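Long-range contacts in DUF1955 domain-containing protein (Sulfolobus tokodaii, PDB 1WY6), which is of unknown function but folds as an archaeal helical repeat protein, built mainly of packed helices, without strands: residues A[40-45]-A[67-72]; A[126-131]-A[148-153]; A[56-61]-A[78-83]; A[105-110]-A[136-141]. All blocks are in the same frame, centred on the assembly; numbering follows the deposited sequence.

Contact 1. Residues A[40-45]-A[67-72]; sequences SEYNWF and SYFDLD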
loop_
_atom_site.group_PDB
_atom_site.type_symbol
_atom_site.label_atom_id
_atom_site.label_comp_id
_atom_site.label_asym_id
_atom_site.label_seq_id
_atom_site.Cartn_x
_atom_site.Cartn_y
_atom_site.Cartn_z
ATOM N N SER A 40 13.325 3.082 16.558
ATOM C CA SER A 40 13.122 1.750 17.128
ATOM C C SER A 40 12.306 1.793 18.416
ATOM O O SER A 40 12.613 1.085 19.379
ATOM C CB SER A 40 14.480 1.103 17.416
ATOM O OG SER A 40 15.256 1.918 18.283
ATOM N N GLU A 41 11.268 2.621 18.424
ATOM C CA GLU A 41 10.409 2.787 19.592
ATOM C C GLU A 41 8.994 3.212 19.189
ATOM O O GLU A 41 8.023 2.840 19.843
ATOM C CB GLU A 41 11.026 3.833 20.531
ATOM C CG GLU A 41 10.057 4.528 21.488
ATOM C CD GLU A 41 9.535 3.622 22.589
ATOM O OE1 GLU A 41 8.786 2.669 22.283
ATOM O OE2 GLU A 41 9.875 3.868 23.766
ATOM N N TYR A 42 8.880 3.991 18.117
ATOM C CA TYR A 42 7.573 4.449 17.663
ATOM C C TYR A 42 7.260 3.977 16.248
ATOM O O TYR A 42 6.174 4.222 15.730
ATOM C CB TYR A 42 7.497 5.982 17.708
ATOM C CG TYR A 42 8.457 6.692 16.774
ATOM C CD1 TYR A 42 9.626 7.281 17.258
ATOM C CD2 TYR A 42 8.186 6.793 15.408
ATOM C CE1 TYR A 42 10.496 7.960 16.409
ATOM C CE2 TYR A 42 9.050 7.465 14.548
ATOM C CZ TYR A 42 10.204 8.049 15.056
ATOM O OH TYR A 42 11.056 8.732 14.216
ATOM N N ASN A 43 8.217 3.297 15.632
ATOM C CA ASN A 43 8.061 2.815 14.268
ATOM C C ASN A 43 6.830 1.938 14.046
ATOM O O ASN A 43 6.177 2.018 12.999
ATOM C CB ASN A 43 9.300 2.040 13.838
ATOM C CG ASN A 43 9.362 1.852 12.347
ATOM O OD1 ASN A 43 9.697 2.785 11.618
ATOM N ND2 ASN A 43 9.009 0.655 11.874
ATOM N N TRP A 44 6.532 1.096 15.033
ATOM C CA TRP A 44 5.393 0.179 14.990
ATOM C C TRP A 44 4.071 0.912 14.763
ATOM O O TRP A 44 3.115 0.330 14.246
ATOM C CB TRP A 44 5.278 -0.573 16.321
ATOM C CG TRP A 44 4.963 0.371 17.449
ATOM C CD1 TRP A 44 5.850 1.143 18.140
ATOM C CD2 TRP A 44 3.660 0.725 17.939
ATOM N NE1 TRP A 44 5.185 1.958 19.025
ATOM C CE2 TRP A 44 3.839 1.721 18.921
ATOM C CE3 TRP A 44 2.360 0.298 17.639
ATOM C CZ2 TRP A 44 2.762 2.301 19.611
ATOM C CZ3 TRP A 44 1.288 0.875 18.325
ATOM C CH2 TRP A 44 1.498 1.864 19.298
ATOM N N PHE A 45 4.013 2.176 15.181
ATOM C CA PHE A 45 2.790 2.964 15.062
ATOM C C PHE A 45 2.201 3.042 13.662
ATOM O O PHE A 45 0.999 2.893 13.490
ATOM C CB PHE A 45 3.012 4.390 15.561
ATOM C CG PHE A 45 1.787 5.260 15.468
ATOM C CD1 PHE A 45 0.745 5.117 16.378
ATOM C CD2 PHE A 45 1.678 6.226 14.475
ATOM C CE1 PHE A 45 -0.386 5.929 16.302
ATOM C CE2 PHE A 45 0.555 7.036 14.395
ATOM C CZ PHE A 45 -0.480 6.886 15.315
ATOM N N SER A 67 7.751 9.173 5.764
ATOM C CA SER A 67 9.208 9.230 5.807
ATOM C C SER A 67 9.847 9.022 7.176
ATOM O O SER A 67 11.033 8.715 7.253
ATOM C CB SER A 67 9.690 10.563 5.215
ATOM O OG SER A 67 9.250 11.667 5.990
ATOM N N TYR A 68 9.079 9.188 8.251
ATOM C CA TYR A 68 9.620 8.997 9.602
ATOM C C TYR A 68 9.646 7.543 10.054
ATOM O O TYR A 68 10.180 7.231 11.123
ATOM C CB TYR A 68 8.819 9.794 10.634
ATOM C CG TYR A 68 8.992 11.287 10.528
ATOM C CD1 TYR A 68 8.201 12.038 9.670
ATOM C CD2 TYR A 68 9.965 11.946 11.278
ATOM C CE1 TYR A 68 8.371 13.418 9.554
ATOM C CE2 TYR A 68 10.146 13.321 11.175
ATOM C CZ TYR A 68 9.346 14.052 10.314
ATOM O OH TYR A 68 9.508 15.416 10.221
ATOM N N PHE A 69 9.073 6.654 9.245
ATOM C CA PHE A 69 9.011 5.241 9.607
ATOM C C PHE A 69 9.686 4.332 8.596
ATOM O O PHE A 69 9.970 4.732 7.468
ATOM C CB PHE A 69 7.545 4.803 9.734
ATOM C CG PHE A 69 6.729 5.642 10.682
ATOM C CD1 PHE A 69 6.538 5.242 12.002
ATOM C CD2 PHE A 69 6.134 6.832 10.248
ATOM C CE1 PHE A 69 5.770 6.010 12.878
ATOM C CE2 PHE A 69 5.362 7.606 11.114
ATOM C CZ PHE A 69 5.181 7.196 12.431
ATOM N N ASP A 70 9.945 3.098 9.019
ATOM C CA ASP A 70 10.517 2.080 8.141
ATOM C C ASP A 70 9.328 1.194 7.791
ATOM O O ASP A 70 8.991 0.291 8.549
ATOM C CB ASP A 70 11.569 1.242 8.865
ATOM C CG ASP A 70 12.825 2.020 9.162
ATOM O OD1 ASP A 70 13.325 2.700 8.238
ATOM O OD2 ASP A 70 13.311 1.942 10.313
ATOM N N LEU A 71 8.682 1.477 6.664
ATOM C CA LEU A 71 7.519 0.709 6.234
ATOM C C LEU A 71 7.842 -0.758 5.984
ATOM O O LEU A 71 6.976 -1.622 6.139
ATOM C CB LEU A 71 6.917 1.322 4.970
ATOM C CG LEU A 71 6.008 2.545 5.129
ATOM C CD1 LEU A 71 5.665 3.100 3.767
ATOM C CD2 LEU A 71 4.741 2.162 5.859
ATOM N N ASP A 72 9.087 -1.037 5.613
ATOM C CA ASP A 72 9.510 -2.404 5.336
ATOM C C ASP A 72 9.396 -3.288 6.574
ATOM O O ASP A 72 9.434 -4.512 6.477
ATOM C CB ASP A 72 10.951 -2.425 4.801
ATOM C CG ASP A 72 11.973 -1.983 5.835
ATOM O OD1 ASP A 72 11.896 -0.832 6.319
ATOM O OD2 ASP A 72 12.865 -2.791 6.167
#

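Contact 2. Residues A[126-131]-A[148-153]; sequences SILVAI and LIEACK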
loop_
_atom_site.group_PDB
_atom_site.type_symbol
_atom_site.label_atom_id
_atom_site.label_comp_id
_atom_site.label_asym_id
_atom_site.label_seq_id
_atom_site.Cartn_x
_atom_site.Cartn_y
_atom_site.Cartn_z
ATOM N N SER A 126 -3.597 0.506 -15.296
ATOM C CA SER A 126 -2.340 0.720 -14.577
ATOM C C SER A 126 -2.228 -0.179 -13.350
ATOM O O SER A 126 -1.203 -0.826 -13.126
ATOM C CB SER A 126 -2.206 2.187 -14.163
ATOM O OG SER A 126 -3.296 2.588 -13.355
ATOM N N ILE A 127 -3.289 -0.222 -12.560
ATOM C CA ILE A 127 -3.309 -1.050 -11.368
ATOM C C ILE A 127 -3.174 -2.534 -11.747
ATOM O O ILE A 127 -2.386 -3.264 -11.138
ATOM C CB ILE A 127 -4.602 -0.765 -10.551
ATOM C CG1 ILE A 127 -4.507 0.650 -9.957
ATOM C CG2 ILE A 127 -4.760 -1.784 -9.434
ATOM C CD1 ILE A 127 -5.814 1.230 -9.423
ATOM N N LEU A 128 -3.915 -2.980 -12.760
ATOM C CA LEU A 128 -3.814 -4.372 -13.206
ATOM C C LEU A 128 -2.364 -4.668 -13.590
ATOM O O LEU A 128 -1.833 -5.741 -13.292
ATOM C CB LEU A 128 -4.706 -4.619 -14.425
ATOM C CG LEU A 128 -6.222 -4.569 -14.243
ATOM C CD1 LEU A 128 -6.891 -4.551 -15.607
ATOM C CD2 LEU A 128 -6.685 -5.768 -13.432
ATOM N N VAL A 129 -1.726 -3.707 -14.254
ATOM C CA VAL A 129 -0.341 -3.877 -14.674
ATOM C C VAL A 129 0.624 -3.935 -13.489
ATOM O O VAL A 129 1.539 -4.760 -13.475
ATOM C CB VAL A 129 0.101 -2.744 -15.623
ATOM C CG1 VAL A 129 1.609 -2.759 -15.783
ATOM C CG2 VAL A 129 -0.561 -2.924 -16.984
ATOM N N ALA A 130 0.419 -3.059 -12.508
ATOM C CA ALA A 130 1.265 -3.014 -11.323
ATOM C C ALA A 130 1.239 -4.363 -10.599
ATOM O O ALA A 130 2.288 -4.948 -10.354
ATOM C CB ALA A 130 0.807 -1.888 -10.384
ATOM N N ILE A 131 0.047 -4.859 -10.277
ATOM C CA ILE A 131 -0.093 -6.145 -9.586
ATOM C C ILE A 131 0.401 -7.333 -10.423
ATOM O O ILE A 131 1.013 -8.266 -9.893
ATOM C CB ILE A 131 -1.571 -6.419 -9.155
ATOM C CG1 ILE A 131 -1.984 -5.481 -8.017
ATOM C CG2 ILE A 131 -1.722 -7.855 -8.661
ATOM C CD1 ILE A 131 -2.227 -4.060 -8.424
ATOM N N LEU A 148 -2.595 -9.020 -17.173
ATOM C CA LEU A 148 -2.102 -8.289 -18.337
ATOM C C LEU A 148 -3.066 -8.458 -19.503
ATOM O O LEU A 148 -3.202 -7.565 -20.331
ATOM C CB LEU A 148 -0.706 -8.772 -18.743
ATOM C CG LEU A 148 0.449 -8.280 -17.860
ATOM C CD1 LEU A 148 1.778 -8.830 -18.388
ATOM C CD2 LEU A 148 0.462 -6.761 -17.839
ATOM N N ILE A 149 -3.730 -9.608 -19.570
ATOM C CA ILE A 149 -4.698 -9.857 -20.629
ATOM C C ILE A 149 -5.871 -8.903 -20.415
ATOM O O ILE A 149 -6.352 -8.281 -21.361
ATOM C CB ILE A 149 -5.197 -11.330 -20.616
ATOM C CG1 ILE A 149 -4.104 -12.250 -21.169
ATOM C CG2 ILE A 149 -6.471 -11.462 -21.442
ATOM C CD1 ILE A 149 -4.445 -13.722 -21.113
ATOM N N GLU A 150 -6.315 -8.781 -19.164
ATOM C CA GLU A 150 -7.412 -7.877 -18.831
ATOM C C GLU A 150 -7.018 -6.421 -19.091
ATOM O O GLU A 150 -7.832 -5.628 -19.555
ATOM C CB GLU A 150 -7.827 -8.041 -17.367
ATOM C CG GLU A 150 -8.934 -7.079 -16.944
ATOM C CD GLU A 150 -10.246 -7.309 -17.688
ATOM O OE1 GLU A 150 -11.077 -6.377 -17.713
ATOM O OE2 GLU A 150 -10.454 -8.416 -18.236
ATOM N N ALA A 151 -5.772 -6.072 -18.790
ATOM C CA ALA A 151 -5.284 -4.710 -19.014
ATOM C C ALA A 151 -5.258 -4.406 -20.513
ATOM O O ALA A 151 -5.539 -3.288 -20.940
ATOM C CB ALA A 151 -3.883 -4.552 -18.432
ATOM N N CYS A 152 -4.896 -5.407 -21.306
ATOM C CA CYS A 152 -4.848 -5.258 -22.755
ATOM C C CYS A 152 -6.281 -5.004 -23.225
ATOM O O CYS A 152 -6.540 -4.128 -24.057
ATOM C CB CYS A 152 -4.267 -6.540 -23.381
ATOM S SG CYS A 152 -4.327 -6.615 -25.202
ATOM N N LYS A 153 -7.216 -5.760 -22.661
ATOM C CA LYS A 153 -8.628 -5.606 -22.990
ATOM C C LYS A 153 -9.109 -4.196 -22.654
ATOM O O LYS A 153 -9.904 -3.616 -23.392
ATOM C CB LYS A 153 -9.460 -6.626 -22.218
ATOM C CG LYS A 153 -10.953 -6.526 -22.475
ATOM C CD LYS A 153 -11.703 -7.628 -21.753
ATOM C CE LYS A 153 -13.194 -7.567 -22.036
ATOM N NZ LYS A 153 -13.864 -8.851 -21.665
#

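Contact 3. Residues A[56-61]-A[78-83]; sequences RYMFQV and KSVVEC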
loop_
_atom_site.group_PDB
_atom_site.type_symbol
_atom_site.label_atom_id
_atom_site.label_comp_id
_atom_site.label_asym_id
_atom_site.label_seq_id
_atom_site.Cartn_x
_atom_site.Cartn_y
_atom_site.Cartn_z
ATOM N N ARG A 56 -9.724 6.859 2.668
ATOM C CA ARG A 56 -9.915 8.269 2.332
ATOM C C ARG A 56 -8.776 9.127 2.885
ATOM O O ARG A 56 -8.521 10.209 2.369
ATOM C CB ARG A 56 -11.214 8.817 2.934
ATOM C CG ARG A 56 -12.525 8.293 2.380
ATOM C CD ARG A 56 -13.668 8.958 3.146
ATOM N NE ARG A 56 -13.551 10.416 3.092
ATOM C CZ ARG A 56 -14.137 11.261 3.939
ATOM N NH1 ARG A 56 -14.891 10.810 4.931
ATOM N NH2 ARG A 56 -13.973 12.568 3.783
ATOM N N TYR A 57 -8.106 8.643 3.931
ATOM C CA TYR A 57 -7.034 9.407 4.580
ATOM C C TYR A 57 -5.629 8.813 4.516
ATOM O O TYR A 57 -4.637 9.544 4.602
ATOM C CB TYR A 57 -7.362 9.617 6.067
ATOM C CG TYR A 57 -8.771 10.075 6.372
ATOM C CD1 TYR A 57 -9.348 11.138 5.678
ATOM C CD2 TYR A 57 -9.519 9.459 7.379
ATOM C CE1 TYR A 57 -10.644 11.581 5.976
ATOM C CE2 TYR A 57 -10.808 9.893 7.690
ATOM C CZ TYR A 57 -11.366 10.955 6.980
ATOM O OH TYR A 57 -12.648 11.371 7.258
ATOM N N MET A 58 -5.546 7.493 4.398
ATOM C CA MET A 58 -4.263 6.800 4.381
ATOM C C MET A 58 -3.133 7.522 3.652
ATOM O O MET A 58 -2.078 7.766 4.229
ATOM C CB MET A 58 -4.416 5.392 3.800
ATOM C CG MET A 58 -3.105 4.613 3.770
ATOM S SD MET A 58 -3.274 2.900 3.240
ATOM C CE MET A 58 -3.797 2.134 4.757
ATOM N N PHE A 59 -3.352 7.883 2.396
ATOM C CA PHE A 59 -2.306 8.542 1.629
ATOM C C PHE A 59 -1.948 9.950 2.099
ATOM O O PHE A 59 -0.795 10.353 1.998
ATOM C CB PHE A 59 -2.682 8.509 0.147
ATOM C CG PHE A 59 -2.868 7.108 -0.382
ATOM C CD1 PHE A 59 -4.020 6.752 -1.075
ATOM C CD2 PHE A 59 -1.907 6.129 -0.135
ATOM C CE1 PHE A 59 -4.215 5.435 -1.509
ATOM C CE2 PHE A 59 -2.091 4.817 -0.561
ATOM C CZ PHE A 59 -3.249 4.464 -1.249
ATOM N N GLN A 60 -2.922 10.694 2.618
ATOM C CA GLN A 60 -2.655 12.042 3.136
ATOM C C GLN A 60 -1.713 11.908 4.333
ATOM O O GLN A 60 -0.800 12.712 4.531
ATOM C CB GLN A 60 -3.946 12.707 3.615
ATOM C CG GLN A 60 -4.980 12.990 2.535
ATOM C CD GLN A 60 -6.318 13.418 3.128
ATOM O OE1 GLN A 60 -6.375 14.255 4.036
ATOM N NE2 GLN A 60 -7.402 12.847 2.612
ATOM N N VAL A 61 -1.965 10.885 5.146
ATOM C CA VAL A 61 -1.140 10.627 6.316
ATOM C C VAL A 61 0.267 10.243 5.886
ATOM O O VAL A 61 1.240 10.814 6.375
ATOM C CB VAL A 61 -1.708 9.485 7.171
ATOM C CG1 VAL A 61 -0.733 9.158 8.293
ATOM C CG2 VAL A 61 -3.068 9.886 7.743
ATOM N N LYS A 78 -0.327 -5.006 2.786
ATOM C CA LYS A 78 -1.368 -5.313 1.821
ATOM C C LYS A 78 -2.449 -4.242 2.007
ATOM O O LYS A 78 -3.219 -3.952 1.091
ATOM C CB LYS A 78 -1.969 -6.695 2.071
ATOM C CG LYS A 78 -3.044 -7.063 1.051
ATOM C CD LYS A 78 -3.862 -8.282 1.480
ATOM C CE LYS A 78 -5.030 -8.501 0.533
ATOM N NZ LYS A 78 -5.882 -9.653 0.935
ATOM N N SER A 79 -2.494 -3.655 3.203
ATOM C CA SER A 79 -3.463 -2.604 3.527
ATOM C C SER A 79 -3.257 -1.374 2.636
ATOM O O SER A 79 -4.210 -0.675 2.277
ATOM C CB SER A 79 -3.314 -2.173 4.996
ATOM O OG SER A 79 -3.410 -3.274 5.887
ATOM N N VAL A 80 -2.005 -1.099 2.296
ATOM C CA VAL A 80 -1.698 0.055 1.460
ATOM C C VAL A 80 -2.124 -0.194 0.016
ATOM O O VAL A 80 -2.679 0.684 -0.632
ATOM C CB VAL A 80 -0.187 0.404 1.521
ATOM C CG1 VAL A 80 0.144 1.504 0.513
ATOM C CG2 VAL A 80 0.164 0.857 2.924
ATOM N N VAL A 81 -1.871 -1.400 -0.478
ATOM C CA VAL A 81 -2.256 -1.759 -1.835
ATOM C C VAL A 81 -3.787 -1.747 -1.942
ATOM O O VAL A 81 -4.345 -1.309 -2.952
ATOM C CB VAL A 81 -1.754 -3.163 -2.202
ATOM C CG1 VAL A 81 -2.070 -3.455 -3.662
ATOM C CG2 VAL A 81 -0.260 -3.273 -1.926
ATOM N N GLU A 82 -4.448 -2.239 -0.896
ATOM C CA GLU A 82 -5.909 -2.279 -0.838
ATOM C C GLU A 82 -6.500 -0.890 -1.025
ATOM O O GLU A 82 -7.513 -0.730 -1.702
ATOM C CB GLU A 82 -6.388 -2.834 0.506
ATOM C CG GLU A 82 -6.313 -4.341 0.652
ATOM C CD GLU A 82 -7.232 -5.083 -0.315
ATOM O OE1 GLU A 82 -8.237 -4.487 -0.773
ATOM O OE2 GLU A 82 -6.955 -6.271 -0.605
ATOM N N CYS A 83 -5.892 0.116 -0.399
ATOM C CA CYS A 83 -6.387 1.482 -0.550
ATOM C C CYS A 83 -6.108 1.971 -1.966
ATOM O O CYS A 83 -6.816 2.822 -2.491
ATOM C CB CYS A 83 -5.745 2.407 0.477
ATOM S SG CYS A 83 -6.523 2.296 2.120
#

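Contact 4. Residues A[105-110]-A[136-141]; sequences GKRDKL and RRVGDE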
loop_
_atom_site.group_PDB
_atom_site.type_symbol
_atom_site.label_atom_id
_atom_site.label_comp_id
_atom_site.label_asym_id
_atom_site.label_seq_id
_atom_site.Cartn_x
_atom_site.Cartn_y
_atom_site.Cartn_z
ATOM N N GLY A 105 8.484 -11.638 0.255
ATOM C CA GLY A 105 8.069 -12.930 -0.252
ATOM C C GLY A 105 6.630 -13.244 0.110
ATOM O O GLY A 105 6.260 -14.416 0.235
ATOM N N LYS A 106 5.815 -12.203 0.275
ATOM C CA LYS A 106 4.410 -12.391 0.621
ATOM C C LYS A 106 3.557 -12.600 -0.621
ATOM O O LYS A 106 2.695 -11.785 -0.962
ATOM C CB LYS A 106 3.898 -11.199 1.434
ATOM C CG LYS A 106 4.474 -11.148 2.840
ATOM C CD LYS A 106 3.936 -9.977 3.641
ATOM C CE LYS A 106 4.577 -9.937 5.029
ATOM N NZ LYS A 106 4.198 -11.097 5.871
ATOM N N ARG A 107 3.825 -13.715 -1.285
ATOM C CA ARG A 107 3.139 -14.122 -2.502
ATOM C C ARG A 107 1.652 -14.270 -2.236
ATOM O O ARG A 107 0.822 -13.969 -3.094
ATOM C CB ARG A 107 3.720 -15.453 -2.981
ATOM C CG ARG A 107 2.982 -16.116 -4.139
ATOM C CD ARG A 107 3.683 -17.419 -4.510
ATOM N NE ARG A 107 3.035 -18.149 -5.597
ATOM C CZ ARG A 107 2.863 -17.669 -6.823
ATOM N NH1 ARG A 107 3.286 -16.446 -7.119
ATOM N NH2 ARG A 107 2.287 -18.416 -7.756
ATOM N N ASP A 108 1.331 -14.739 -1.035
ATOM C CA ASP A 108 -0.051 -14.939 -0.620
ATOM C C ASP A 108 -0.850 -13.641 -0.678
ATOM O O ASP A 108 -1.950 -13.619 -1.212
ATOM C CB ASP A 108 -0.089 -15.530 0.801
ATOM C CG ASP A 108 0.551 -14.618 1.843
ATOM O OD1 ASP A 108 1.533 -13.919 1.517
ATOM O OD2 ASP A 108 0.083 -14.617 3.001
ATOM N N LYS A 109 -0.291 -12.566 -0.127
ATOM C CA LYS A 109 -0.961 -11.265 -0.125
ATOM C C LYS A 109 -1.136 -10.744 -1.555
ATOM O O LYS A 109 -2.211 -10.279 -1.925
ATOM C CB LYS A 109 -0.161 -10.267 0.721
ATOM C CG LYS A 109 0.006 -10.694 2.188
ATOM C CD LYS A 109 -1.353 -10.805 2.886
ATOM C CE LYS A 109 -1.269 -11.544 4.216
ATOM N NZ LYS A 109 -0.439 -10.836 5.217
ATOM N N LEU A 110 -0.083 -10.837 -2.361
ATOM C CA LEU A 110 -0.146 -10.395 -3.759
ATOM C C LEU A 110 -1.216 -11.154 -4.558
ATOM O O LEU A 110 -1.894 -10.566 -5.405
ATOM C CB LEU A 110 1.224 -10.568 -4.428
ATOM C CG LEU A 110 2.330 -9.668 -3.871
ATOM C CD1 LEU A 110 3.683 -10.074 -4.440
ATOM C CD2 LEU A 110 2.006 -8.210 -4.207
ATOM N N ARG A 136 4.316 -11.614 -11.113
ATOM C CA ARG A 136 5.294 -12.333 -11.907
ATOM C C ARG A 136 6.611 -12.401 -11.129
ATOM O O ARG A 136 7.365 -13.370 -11.255
ATOM C CB ARG A 136 5.470 -11.637 -13.260
ATOM C CG ARG A 136 6.033 -12.521 -14.349
ATOM C CD ARG A 136 5.783 -11.909 -15.715
ATOM N NE ARG A 136 4.413 -12.131 -16.171
ATOM C CZ ARG A 136 3.736 -11.300 -16.959
ATOM N NH1 ARG A 136 2.497 -11.592 -17.327
ATOM N NH2 ARG A 136 4.285 -10.166 -17.363
ATOM N N ARG A 137 6.870 -11.385 -10.303
ATOM C CA ARG A 137 8.088 -11.343 -9.494
ATOM C C ARG A 137 8.087 -12.372 -8.359
ATOM O O ARG A 137 9.140 -12.673 -7.803
ATOM C CB ARG A 137 8.309 -9.943 -8.903
ATOM C CG ARG A 137 8.783 -8.883 -9.896
ATOM C CD ARG A 137 9.133 -7.578 -9.179
ATOM N NE ARG A 137 10.247 -7.749 -8.242
ATOM C CZ ARG A 137 10.552 -6.898 -7.261
ATOM N NH1 ARG A 137 9.825 -5.800 -7.074
ATOM N NH2 ARG A 137 11.583 -7.150 -6.457
ATOM N N VAL A 138 6.915 -12.897 -8.001
ATOM C CA VAL A 138 6.839 -13.910 -6.946
ATOM C C VAL A 138 6.583 -15.310 -7.512
ATOM O O VAL A 138 6.323 -16.259 -6.764
ATOM C CB VAL A 138 5.751 -13.587 -5.865
ATOM C CG1 VAL A 138 6.251 -12.491 -4.931
ATOM C CG2 VAL A 138 4.453 -13.164 -6.517
ATOM N N GLY A 139 6.658 -15.434 -8.834
ATOM C CA GLY A 139 6.464 -16.726 -9.474
ATOM C C GLY A 139 5.057 -17.084 -9.916
ATOM O O GLY A 139 4.801 -18.233 -10.297
ATOM N N ASP A 140 4.147 -16.114 -9.883
ATOM C CA ASP A 140 2.763 -16.353 -10.277
ATOM C C ASP A 140 2.473 -15.862 -11.699
ATOM O O ASP A 140 1.767 -14.864 -11.887
ATOM C CB ASP A 140 1.810 -15.654 -9.306
ATOM C CG ASP A 140 0.366 -16.077 -9.500
ATOM O OD1 ASP A 140 0.038 -16.609 -10.580
ATOM O OD2 ASP A 140 -0.443 -15.868 -8.572
ATOM N N GLU A 141 3.008 -16.570 -12.690
ATOM C CA GLU A 141 2.806 -16.212 -14.093
ATOM C C GLU A 141 1.356 -16.330 -14.557
ATOM O O GLU A 141 0.885 -15.496 -15.332
ATOM C CB GLU A 141 3.696 -17.066 -15.003
ATOM C CG GLU A 141 5.107 -16.517 -15.198
ATOM C CD GLU A 141 5.958 -16.606 -13.945
ATOM O OE1 GLU A 141 7.064 -16.023 -13.934
ATOM O OE2 GLU A 141 5.525 -17.263 -12.975
#

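Contact 1. Residues A[40-45]-A[67-72]
N43 grips the backbone of D70 with both ends of its side-chain amide. From CB, CG stands anti to the backbone N (chi1 -164°), and N43 CG comes 3.6 Å from D70 N. At the tip, N43 OD1 accepts D70 N-H at 2.6 Å. The bond is nearly straight, 165°, and arrives in the carbonyl plane on a lone pair. N43 OD1 also lies 3.2 Å from F69 CA. N43 ND2 gives a weak but straight bond back to D70 O, 3.3 Å away. An alanine here would probably leave D70 N and D70 O without these mates and let the 67-72 segment shift. Beside this grip, the edge of Y42 points to the face of F69 in an offset edge-to-face pair, with centroids 5.6 Å apart and planes at 86°. Y42 CD2 meets F69 CE1 at 3.6 Å. F45 CD2 touches F69 CZ more loosely, at 4.2 Å. K39 also bonds Y68 O. The chemistry implies a buried amide giving the loop at D70 polar partners, beside an aromatic cluster.

Contact 2. Residues A[126-131]-A[148-153]
L128, V129, L148 and A151 meet without any flat side group, so there is no ring face or edge to cover. The one planar group among the touching residues is the carboxylate of E150, and it leads away from the other helix. E150 touches through its chain instead: L128 CD1 rests against E150 CG at 3.5 Å. The E150 chain leaves with CG anti to the backbone N and bends at chi2 (64°), which turns CD off that line. The same methyl, L128 CD1, sits 3.7 Å from A151 N, while L128 CB faces A151 CB at 4.1 Å. Segments 126-131 and 148-153 belong to successive helices, 125-137 and 141-153. They run nearly antiparallel, at 160°, with axes 8.6 Å apart, the helical-hairpin packing that builds helical repeat proteins. The CA atoms of L128 and A151 are 6.0 Å apart, consistent with the small side chain of A151. On the other flank V129 reaches in with one branch. V129 CG2 touches A151 CB at 4.0 Å and L148 CD2 at 4.1 Å. L148 points away at its root, and its end turns back to V129. Helix 157-164 packs on L148 and A151 through A159, and helix 107-117 reaches L128 through I117. C152, on the side turned from helix 125-137, forms a disulfide with C160.

Contact 3. Residues A[56-61]-A[78-83]
M58 puts CG anti to its backbone N (chi1 -179°) and continues extended, which carries SD out to V80 and C83. A turn at chi3 (-82°) then directs CE toward S79. The two sulfurs, M58 SD and C83 SG, lie 3.5 Å apart in plain packing. M58 SD also rests 3.7 Å from V80 CA, and M58 CE lies 3.8 Å from S79 O. On F59, the far end of the ring does the touching. F59 CZ meets C83 CB at 3.7 Å, and CE2 of F59 meets CG1 of V80 at 4.1 Å. An alanine in place of F59 would probably open a gap beside V80 and C83 and leave their side chains less firmly packed. The contact is apolar, but a covalent link reinforces it: C83 is joined by a disulfide to C55, at the start of helix 55-65. The axes of the two segments are inclined at 114°, 10.1 Å apart. Helix 44-52 packs on M58 and V80 through L50. Helix 92-103 reaches F59 through V94 and V80 through A97.

Contact 4. Residues A[105-110]-A[136-141]
R107 and V138 meet where helix 107-117 begins and helix 125-137 ends in a Schellman motif, with G139 as its C-prime residue. L110 CD1 packs on V138 CG1 at 3.6 Å and also touches V138 CG2. R107 runs extended from CG to NE and crosses V138 obliquely. V138 CG2 lies at the edge of the guanidinium, 3.5 Å from R107 NH1. The fold turns tightly here: D140 follows G139 directly and is the N-cap of helix 141-153, its OD1 bonded to D143 N. The positive phi of G139 (92°) makes that turn possible. The place of the guanidinium against D140 is doubtful, because R107 NH1 sits too close to D140 CB in the model. R107 NH2 and D140 OD2 make a long, uncertain salt bridge of 3.8 Å, with the oxygen well out of the guanidinium plane, so charge alone would act. E111 OE1 forms a salt bridge with R107 NE. E111 OE1 also lies near D140 OD2, and R107 would probably ease the repulsion between these two acids.

How the contacts relate
The four contacts follow the chain along the array of helices. Contacts 1 and 2 lie on opposite sides of the chain's centre, their centres about 32 Å apart. Contact 3 is nearest the middle, its centre about 6 Å from that of the chain. Contacts 1 and 3 alternate along the chain, since 56-61 lies between 40-45 and 67-72 while 78-83 comes after both, but they do not touch. Contacts 2 and 4 share helix 125-137, with centres about 16 Å apart, and I131 CG2 packs 4.2 Å from L110 O. Contacts 3 and 4 meet through K78 CD and K109 CD, 3.8 Å apart. No active site or ligand is known, so the contacts can be related only through the fold.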